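Local coordinates for meta cleavage compound hydrolase (Janthinobacterium, PDB 1J1I), which hydrolyses a carbon-carbon bond of the meta-cleavage product in bacterial carbazole degradation, yielding anthranilate, and has the alpha/beta-hydrolase fold, at residues V227-D233 and Y254-G260; V221-V227 and I248-G253. One frame throughout, in Å; residues are numbered along the deposited sequence.

Interaction 1. Residues V227-D233 and Y254-G260; sequences VVQGKDD and YIIPHCG
Strands 227-230 and 254-256 run parallel, 14° apart and 4.8 Å at closest approach. V227 O accepts from Y254 N at 2.9 Å. V228 pairs with Y254; V228 CG1 lies 4.0 Å from I256 CD1. Q229 pairs with I255: Q229 N donates to Y254 O at 3.0 Å, and Q229 O accepts from I256 N at 2.9 Å. The t,p side chain of Q229 reaches forward, and Q229 NE2 donates to G230 O at 3.0 Å. G230 pairs with I256; a CB here would clash with the carbonyls of C259 and G260. These are the last two strands of the alpha/beta-hydrolase sheet, and their C-terminal loops carry the probable catalytic acid D233 and lead to H261. K231 N donates across to I256 O at 2.8 Å. K231 lies in a type I turn from G230 to D233. D232 N donates to C259 O at 2.9 Å. D233 OD2 hydrogen-bonds H261 ND1. Water 1 accepts from G230 N and donates to D233 OD2 and G260 O.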
ATOM      1  N   VAL A 227      -4.286  -1.081   6.570  1.00 16.91           N
ATOM      2  CA  VAL A 227      -3.331  -1.065   7.673  1.00 15.80           C
ATOM      3  C   VAL A 227      -2.099  -0.314   7.166  1.00 21.18           C
ATOM      4  O   VAL A 227      -1.379  -0.810   6.293  1.00 18.04           O
ATOM      5  CB  VAL A 227      -2.923  -2.502   8.096  1.00 15.80           C
ATOM      6  CG1 VAL A 227      -1.940  -2.453   9.255  1.00 19.00           C
ATOM      7  CG2 VAL A 227      -4.164  -3.304   8.491  1.00 18.90           C
ATOM      8  N   VAL A 228      -1.884   0.891   7.688  1.00 17.14           N
ATOM      9  CA  VAL A 228      -0.741   1.718   7.291  1.00 19.26           C
ATOM     10  C   VAL A 228       0.323   1.576   8.365  1.00 20.80           C
ATOM     11  O   VAL A 228       0.019   1.671   9.555  1.00 22.15           O
ATOM     12  CB  VAL A 228      -1.136   3.204   7.154  1.00 18.75           C
ATOM     13  CG1 VAL A 228       0.080   4.034   6.754  1.00 20.14           C
ATOM     14  CG2 VAL A 228      -2.243   3.356   6.120  1.00 22.76           C
ATOM     15  N   GLN A 229       1.571   1.375   7.953  1.00 16.48           N
ATOM     16  CA  GLN A 229       2.633   1.159   8.918  1.00 17.95           C
ATOM     17  C   GLN A 229       4.011   1.656   8.499  1.00 22.71           C
ATOM     18  O   GLN A 229       4.460   1.411   7.372  1.00 21.67           O
ATOM     19  CB  GLN A 229       2.720  -0.338   9.223  1.00 20.98           C
ATOM     20  CG  GLN A 229       3.766  -0.727  10.245  1.00 28.53           C
ATOM     21  CD  GLN A 229       3.462  -0.173  11.620  1.00 33.75           C
ATOM     22  OE1 GLN A 229       2.325  -0.237  12.092  1.00 30.59           O
ATOM     23  NE2 GLN A 229       4.481   0.367  12.276  1.00 28.53           N
ATOM     24  N   GLY A 230       4.669   2.346   9.425  1.00 19.48           N
ATOM     25  CA  GLY A 230       6.013   2.847   9.186  1.00 19.38           C
ATOM     26  C   GLY A 230       6.969   1.706   9.483  1.00 18.56           C
ATOM     27  O   GLY A 230       6.843   1.027  10.501  1.00 23.79           O
ATOM     28  N   LYS A 231       7.921   1.479   8.589  1.00 20.59           N
ATOM     29  CA  LYS A 231       8.876   0.396   8.762  1.00 22.96           C
ATOM     30  C   LYS A 231       9.773   0.603   9.973  1.00 25.55           C
ATOM     31  O   LYS A 231      10.222  -0.364  10.589  1.00 26.79           O
ATOM     32  CB  LYS A 231       9.736   0.246   7.496  1.00 24.44           C
ATOM     33  CG  LYS A 231       9.648  -1.131   6.854  1.00 32.34           C
ATOM     34  CD  LYS A 231      10.628  -1.305   5.698  1.00 27.00           C
ATOM     35  CE  LYS A 231       9.999  -0.972   4.348  1.00 22.78           C
ATOM     36  NZ  LYS A 231      10.960  -1.207   3.219  1.00 19.58           N
ATOM     37  N   ASP A 232      10.015   1.862  10.321  1.00 21.73           N
ATOM     38  CA  ASP A 232      10.885   2.197  11.442  1.00 26.54           C
ATOM     39  C   ASP A 232      10.149   2.602  12.724  1.00 29.08           C
ATOM     40  O   ASP A 232      10.723   3.241  13.603  1.00 28.27           O
ATOM     41  CB  ASP A 232      11.837   3.311  11.011  1.00 28.93           C
ATOM     42  CG  ASP A 232      12.498   3.015   9.676  1.00 26.43           C
ATOM     43  OD1 ASP A 232      13.142   1.957   9.555  1.00 37.20           O
ATOM     44  OD2 ASP A 232      12.368   3.836   8.751  1.00 29.89           O
ATOM     45  N   ASP A 233       8.879   2.223  12.823  1.00 26.09           N
ATOM     46  CA  ASP A 233       8.060   2.540  13.992  1.00 23.43           C
ATOM     47  C   ASP A 233       8.624   1.808  15.212  1.00 28.16           C
ATOM     48  O   ASP A 233       8.712   0.580  15.217  1.00 28.38           O
ATOM     49  CB  ASP A 233       6.616   2.094  13.739  1.00 23.07           C
ATOM     50  CG  ASP A 233       5.627   2.675  14.741  1.00 22.10           C
ATOM     51  OD1 ASP A 233       6.004   2.865  15.915  1.00 26.34           O
ATOM     52  OD2 ASP A 233       4.464   2.924  14.349  1.00 20.55           O
ATOM     53  N   TYR A 254      -0.281  -1.171   3.660  1.00 16.45           N
ATOM     54  CA  TYR A 254       0.551  -0.135   3.043  1.00 16.82           C
ATOM     55  C   TYR A 254       1.730   0.109   3.977  1.00 19.24           C
ATOM     56  O   TYR A 254       1.588   0.723   5.041  1.00 18.25           O
ATOM     57  CB  TYR A 254      -0.224   1.170   2.833  1.00 15.30           C
ATOM     58  CG  TYR A 254       0.541   2.197   2.016  1.00 19.92           C
ATOM     59  CD1 TYR A 254       1.001   1.889   0.737  1.00 19.78           C
ATOM     60  CD2 TYR A 254       0.824   3.465   2.530  1.00 24.00           C
ATOM     61  CE1 TYR A 254       1.725   2.808  -0.013  1.00 24.47           C
ATOM     62  CE2 TYR A 254       1.547   4.397   1.785  1.00 21.05           C
ATOM     63  CZ  TYR A 254       1.998   4.057   0.513  1.00 21.64           C
ATOM     64  OH  TYR A 254       2.736   4.948  -0.227  1.00 20.46           O
ATOM     65  N   ILE A 255       2.896  -0.378   3.564  1.00 19.45           N
ATOM     66  CA  ILE A 255       4.111  -0.268   4.357  1.00 18.40           C
ATOM     67  C   ILE A 255       4.986   0.843   3.794  1.00 21.17           C
ATOM     68  O   ILE A 255       5.293   0.860   2.599  1.00 21.28           O
ATOM     69  CB  ILE A 255       4.876  -1.604   4.344  1.00 18.08           C
ATOM     70  CG1 ILE A 255       3.894  -2.767   4.566  1.00 23.37           C
ATOM     71  CG2 ILE A 255       5.942  -1.605   5.421  1.00 17.62           C
ATOM     72  CD1 ILE A 255       3.193  -2.766   5.913  1.00 25.71           C
ATOM     73  N   ILE A 256       5.388   1.760   4.672  1.00 19.32           N
ATOM     74  CA  ILE A 256       6.186   2.922   4.295  1.00 16.81           C
ATOM     75  C   ILE A 256       7.602   2.901   4.873  1.00 19.70           C
ATOM     76  O   ILE A 256       7.792   2.720   6.079  1.00 19.37           O
ATOM     77  CB  ILE A 256       5.484   4.217   4.773  1.00 20.70           C
ATOM     78  CG1 ILE A 256       4.051   4.266   4.237  1.00 22.82           C
ATOM     79  CG2 ILE A 256       6.266   5.443   4.329  1.00 16.82           C
ATOM     80  CD1 ILE A 256       3.231   5.436   4.800  1.00 20.22           C
ATOM     81  N   PRO A 257       8.618   3.079   4.014  1.00 20.63           N
ATOM     82  CA  PRO A 257      10.008   3.077   4.482  1.00 21.46           C
ATOM     83  C   PRO A 257      10.380   4.439   5.072  1.00 21.09           C
ATOM     84  O   PRO A 257       9.718   5.437   4.790  1.00 19.01           O
ATOM     85  CB  PRO A 257      10.792   2.769   3.211  1.00 20.32           C
ATOM     86  CG  PRO A 257      10.000   3.536   2.160  1.00 21.62           C
ATOM     87  CD  PRO A 257       8.552   3.191   2.542  1.00 18.72           C
ATOM     88  N   HIS A 258      11.426   4.470   5.897  1.00 22.82           N
ATOM     89  CA  HIS A 258      11.900   5.720   6.494  1.00 25.85           C
ATOM     90  C   HIS A 258      10.732   6.470   7.114  1.00 24.45           C
ATOM     91  O   HIS A 258      10.542   7.667   6.889  1.00 20.74           O
ATOM     92  CB  HIS A 258      12.552   6.565   5.406  1.00 27.60           C
ATOM     93  CG  HIS A 258      13.498   5.791   4.543  1.00 31.23           C
ATOM     94  ND1 HIS A 258      13.509   5.894   3.167  1.00 32.69           N
ATOM     95  CD2 HIS A 258      14.448   4.880   4.859  1.00 27.93           C
ATOM     96  CE1 HIS A 258      14.423   5.077   2.676  1.00 31.06           C
ATOM     97  NE2 HIS A 258      15.007   4.451   3.680  1.00 29.55           N
ATOM     98  N   CYS A 259       9.958   5.744   7.908  1.00 24.71           N
ATOM     99  CA  CYS A 259       8.773   6.290   8.534  1.00 22.33           C
ATOM    100  C   CYS A 259       8.633   5.724   9.933  1.00 19.45           C
ATOM    101  O   CYS A 259       8.769   4.517  10.143  1.00 22.89           O
ATOM    102  CB  CYS A 259       7.557   5.914   7.682  1.00 22.29           C
ATOM    103  SG  CYS A 259       5.980   6.547   8.249  1.00 24.36           S
ATOM    104  N   GLY A 260       8.365   6.607  10.889  1.00 19.51           N
ATOM    105  CA  GLY A 260       8.207   6.194  12.268  1.00 20.07           C
ATOM    106  C   GLY A 260       6.765   5.879  12.627  1.00 24.60           C
ATOM    107  O   GLY A 260       6.031   5.290  11.831  1.00 21.05           O
TER
HETATM  108  O   HOH W   1       3.712   3.780  11.867  1.00 33.50           O
HETATM  109  O   HOH W   2      12.798   2.051   6.264  1.00 22.40           O

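Interaction 2. Residues V221-V227 and I248-G253; sequences VQVPTLV and IDDSWG
Backbone hydrogen bonds set a parallel register of T225 with S251, L226 with W252 and V227 with G253. T225 N donates to D250 O at 2.9 Å, W252 N to T225 O at 2.7 Å, and V227 N to W252 O at 2.9 Å. Strands 225-227 and 251-253 cross at -29°, 4.5 Å apart at closest approach. They belong to the two strands of a beta-alpha-beta unit, linked through helix 238-247. I248 follows that helix and opens a type I turn to S251, whose p rotamer lets S251 OG donate to I248 O at 2.7 Å. T225 OG1 likewise donates to V223 O at 3.0 Å. Waters join the two loops. Water 4 donates to V221 O and V223 O and accepts from D250 N; water 3 joins V221 O to D249 N. Between the loops before the strands, V221 CG1 meets I248 CG2 at 3.8 Å, beside strand 131-137. On the L226 face, L226 CD2 is 4.0 Å from W252 CB. P224 CB is 4.0 Å from W252 CZ3.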
ATOM      1  N   VAL A 221     -13.131  -7.540  12.764  1.00 16.61           N
ATOM      2  CA  VAL A 221     -13.223  -6.384  11.876  1.00 19.93           C
ATOM      3  C   VAL A 221     -13.590  -6.924  10.493  1.00 20.20           C
ATOM      4  O   VAL A 221     -12.805  -7.638   9.877  1.00 18.09           O
ATOM      5  CB  VAL A 221     -11.884  -5.620  11.796  1.00 18.34           C
ATOM      6  CG1 VAL A 221     -12.008  -4.468  10.808  1.00 19.22           C
ATOM      7  CG2 VAL A 221     -11.500  -5.093  13.181  1.00 18.78           C
ATOM      8  N   GLN A 222     -14.781  -6.573  10.011  1.00 21.46           N
ATOM      9  CA  GLN A 222     -15.268  -7.066   8.722  1.00 20.43           C
ATOM     10  C   GLN A 222     -15.324  -6.017   7.610  1.00 19.14           C
ATOM     11  O   GLN A 222     -15.459  -6.356   6.439  1.00 23.62           O
ATOM     12  CB  GLN A 222     -16.660  -7.705   8.910  1.00 17.78           C
ATOM     13  CG  GLN A 222     -16.672  -8.867   9.910  1.00 19.86           C
ATOM     14  CD  GLN A 222     -18.058  -9.460  10.135  1.00 22.80           C
ATOM     15  OE1 GLN A 222     -19.062  -8.743  10.166  1.00 22.95           O
ATOM     16  NE2 GLN A 222     -18.116 -10.774  10.312  1.00 21.58           N
ATOM     17  N   VAL A 223     -15.216  -4.747   7.976  1.00 16.57           N
ATOM     18  CA  VAL A 223     -15.246  -3.660   6.996  1.00 21.57           C
ATOM     19  C   VAL A 223     -13.913  -3.594   6.242  1.00 19.46           C
ATOM     20  O   VAL A 223     -12.896  -4.072   6.744  1.00 20.76           O
ATOM     21  CB  VAL A 223     -15.488  -2.312   7.717  1.00 22.62           C
ATOM     22  CG1 VAL A 223     -15.092  -1.152   6.842  1.00 36.79           C
ATOM     23  CG2 VAL A 223     -16.956  -2.190   8.095  1.00 22.90           C
ATOM     24  N   PRO A 224     -13.909  -3.038   5.012  1.00 20.16           N
ATOM     25  CA  PRO A 224     -12.628  -2.960   4.303  1.00 20.28           C
ATOM     26  C   PRO A 224     -11.691  -2.116   5.158  1.00 20.89           C
ATOM     27  O   PRO A 224     -12.071  -1.047   5.658  1.00 20.15           O
ATOM     28  CB  PRO A 224     -12.992  -2.284   2.977  1.00 22.76           C
ATOM     29  CG  PRO A 224     -14.297  -1.579   3.276  1.00 30.55           C
ATOM     30  CD  PRO A 224     -15.006  -2.574   4.146  1.00 22.00           C
ATOM     31  N   THR A 225     -10.468  -2.598   5.321  1.00 19.61           N
ATOM     32  CA  THR A 225      -9.498  -1.928   6.163  1.00 20.00           C
ATOM     33  C   THR A 225      -8.153  -1.721   5.483  1.00 19.47           C
ATOM     34  O   THR A 225      -7.717  -2.548   4.683  1.00 19.38           O
ATOM     35  CB  THR A 225      -9.276  -2.751   7.453  1.00 21.64           C
ATOM     36  OG1 THR A 225     -10.518  -2.867   8.157  1.00 21.14           O
ATOM     37  CG2 THR A 225      -8.231  -2.093   8.349  1.00 20.56           C
ATOM     38  N   LEU A 226      -7.509  -0.606   5.809  1.00 19.59           N
ATOM     39  CA  LEU A 226      -6.190  -0.292   5.275  1.00 19.41           C
ATOM     40  C   LEU A 226      -5.267  -0.188   6.488  1.00 18.54           C
ATOM     41  O   LEU A 226      -5.463   0.668   7.351  1.00 19.00           O
ATOM     42  CB  LEU A 226      -6.210   1.049   4.534  1.00 19.56           C
ATOM     43  CG  LEU A 226      -5.232   1.310   3.379  1.00 31.95           C
ATOM     44  CD1 LEU A 226      -4.732   2.749   3.461  1.00 20.92           C
ATOM     45  CD2 LEU A 226      -4.074   0.342   3.415  1.00 30.10           C
ATOM     46  N   VAL A 227      -4.286  -1.081   6.570  1.00 16.91           N
ATOM     47  CA  VAL A 227      -3.331  -1.065   7.673  1.00 15.80           C
ATOM     48  C   VAL A 227      -2.099  -0.314   7.166  1.00 21.18           C
ATOM     49  O   VAL A 227      -1.379  -0.810   6.293  1.00 18.04           O
ATOM     50  CB  VAL A 227      -2.923  -2.502   8.096  1.00 15.80           C
ATOM     51  CG1 VAL A 227      -1.940  -2.453   9.255  1.00 19.00           C
ATOM     52  CG2 VAL A 227      -4.164  -3.304   8.491  1.00 18.90           C
ATOM     53  N   ILE A 248      -7.397  -9.474  10.063  1.00 18.99           N
ATOM     54  CA  ILE A 248      -8.508  -8.793   9.408  1.00 19.17           C
ATOM     55  C   ILE A 248      -8.678  -9.307   7.971  1.00 21.10           C
ATOM     56  O   ILE A 248      -7.845  -9.059   7.096  1.00 21.24           O
ATOM     57  CB  ILE A 248      -8.278  -7.267   9.441  1.00 18.43           C
ATOM     58  CG1 ILE A 248      -8.065  -6.827  10.895  1.00 18.26           C
ATOM     59  CG2 ILE A 248      -9.481  -6.528   8.846  1.00 18.21           C
ATOM     60  CD1 ILE A 248      -7.719  -5.357  11.070  1.00 18.76           C
ATOM     61  N   ASP A 249      -9.768 -10.026   7.730  1.00 19.29           N
ATOM     62  CA  ASP A 249     -10.010 -10.611   6.413  1.00 20.40           C
ATOM     63  C   ASP A 249     -10.060  -9.658   5.225  1.00 21.25           C
ATOM     64  O   ASP A 249      -9.563  -9.988   4.148  1.00 21.69           O
ATOM     65  CB  ASP A 249     -11.293 -11.438   6.414  1.00 24.21           C
ATOM     66  CG  ASP A 249     -11.374 -12.361   5.212  1.00 26.44           C
ATOM     67  OD1 ASP A 249     -10.583 -13.323   5.154  1.00 28.26           O
ATOM     68  OD2 ASP A 249     -12.208 -12.119   4.322  1.00 27.16           O
ATOM     69  N   ASP A 250     -10.674  -8.493   5.392  1.00 18.64           N
ATOM     70  CA  ASP A 250     -10.743  -7.562   4.274  1.00 20.60           C
ATOM     71  C   ASP A 250      -9.764  -6.409   4.439  1.00 17.00           C
ATOM     72  O   ASP A 250     -10.102  -5.244   4.211  1.00 20.68           O
ATOM     73  CB  ASP A 250     -12.166  -7.027   4.113  1.00 21.07           C
ATOM     74  CG  ASP A 250     -12.463  -6.604   2.684  1.00 25.96           C
ATOM     75  OD1 ASP A 250     -11.943  -7.268   1.759  1.00 26.21           O
ATOM     76  OD2 ASP A 250     -13.219  -5.629   2.482  1.00 21.45           O
ATOM     77  N   SER A 251      -8.538  -6.738   4.821  1.00 18.67           N
ATOM     78  CA  SER A 251      -7.530  -5.707   5.019  1.00 16.91           C
ATOM     79  C   SER A 251      -6.446  -5.649   3.949  1.00 19.06           C
ATOM     80  O   SER A 251      -5.947  -6.674   3.480  1.00 18.89           O
ATOM     81  CB  SER A 251      -6.864  -5.864   6.392  1.00 15.45           C
ATOM     82  OG  SER A 251      -6.156  -7.089   6.508  1.00 15.78           O
ATOM     83  N   TRP A 252      -6.115  -4.419   3.571  1.00 18.25           N
ATOM     84  CA  TRP A 252      -5.066  -4.115   2.604  1.00 19.44           C
ATOM     85  C   TRP A 252      -3.925  -3.618   3.476  1.00 20.74           C
ATOM     86  O   TRP A 252      -4.155  -3.171   4.601  1.00 17.74           O
ATOM     87  CB  TRP A 252      -5.502  -2.982   1.681  1.00 16.39           C
ATOM     88  CG  TRP A 252      -6.320  -3.381   0.494  1.00 21.96           C
ATOM     89  CD1 TRP A 252      -5.890  -3.465  -0.802  1.00 19.50           C
ATOM     90  CD2 TRP A 252      -7.719  -3.697   0.475  1.00 22.56           C
ATOM     91  NE1 TRP A 252      -6.934  -3.804  -1.627  1.00 20.31           N
ATOM     92  CE2 TRP A 252      -8.071  -3.950  -0.872  1.00 23.12           C
ATOM     93  CE3 TRP A 252      -8.714  -3.780   1.463  1.00 19.57           C
ATOM     94  CZ2 TRP A 252      -9.371  -4.293  -1.258  1.00 22.14           C
ATOM     95  CZ3 TRP A 252     -10.012  -4.121   1.080  1.00 24.27           C
ATOM     96  CH2 TRP A 252     -10.328  -4.368  -0.271  1.00 22.92           C
ATOM     97  N   GLY A 253      -2.698  -3.692   2.970  1.00 18.74           N
ATOM     98  CA  GLY A 253      -1.572  -3.221   3.746  1.00 19.11           C
ATOM     99  C   GLY A 253      -0.765  -2.200   2.967  1.00 21.67           C
ATOM    100  O   GLY A 253      -0.615  -2.330   1.748  1.00 20.32           O
TER
HETATM  101  O   HOH W   3     -11.925 -10.173   9.679  1.00 18.91           O
HETATM  102  O   HOH W   4     -12.230  -6.995   7.285  1.00 19.64           O
HETATM  103  O   HOH W   5     -15.751  -5.978   3.967  1.00 35.58           O

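Both interactions hold the same strand pair, 225-230 with 251-256, and share V227. Their centres are 17 Å apart. They meet where Y254 CB packs on L226 CD2 at 4.0 Å. Both are mainly buried, and both have the ladder bonds. Beyond the strands, the partly exposed N-terminal loops of interaction 2 are joined by waters. The C-terminal loops of interaction 1, around the probable catalytic acid, are joined by a bridging water and also directly, D232 N to C259 O. Strand 251-256 is outermost within the chain, but the sheet continues antiparallel into the second subunit. There the two ends meet across the interface: K231 bonds S251 O of the second subunit, and H258 bonds D249 of that subunit.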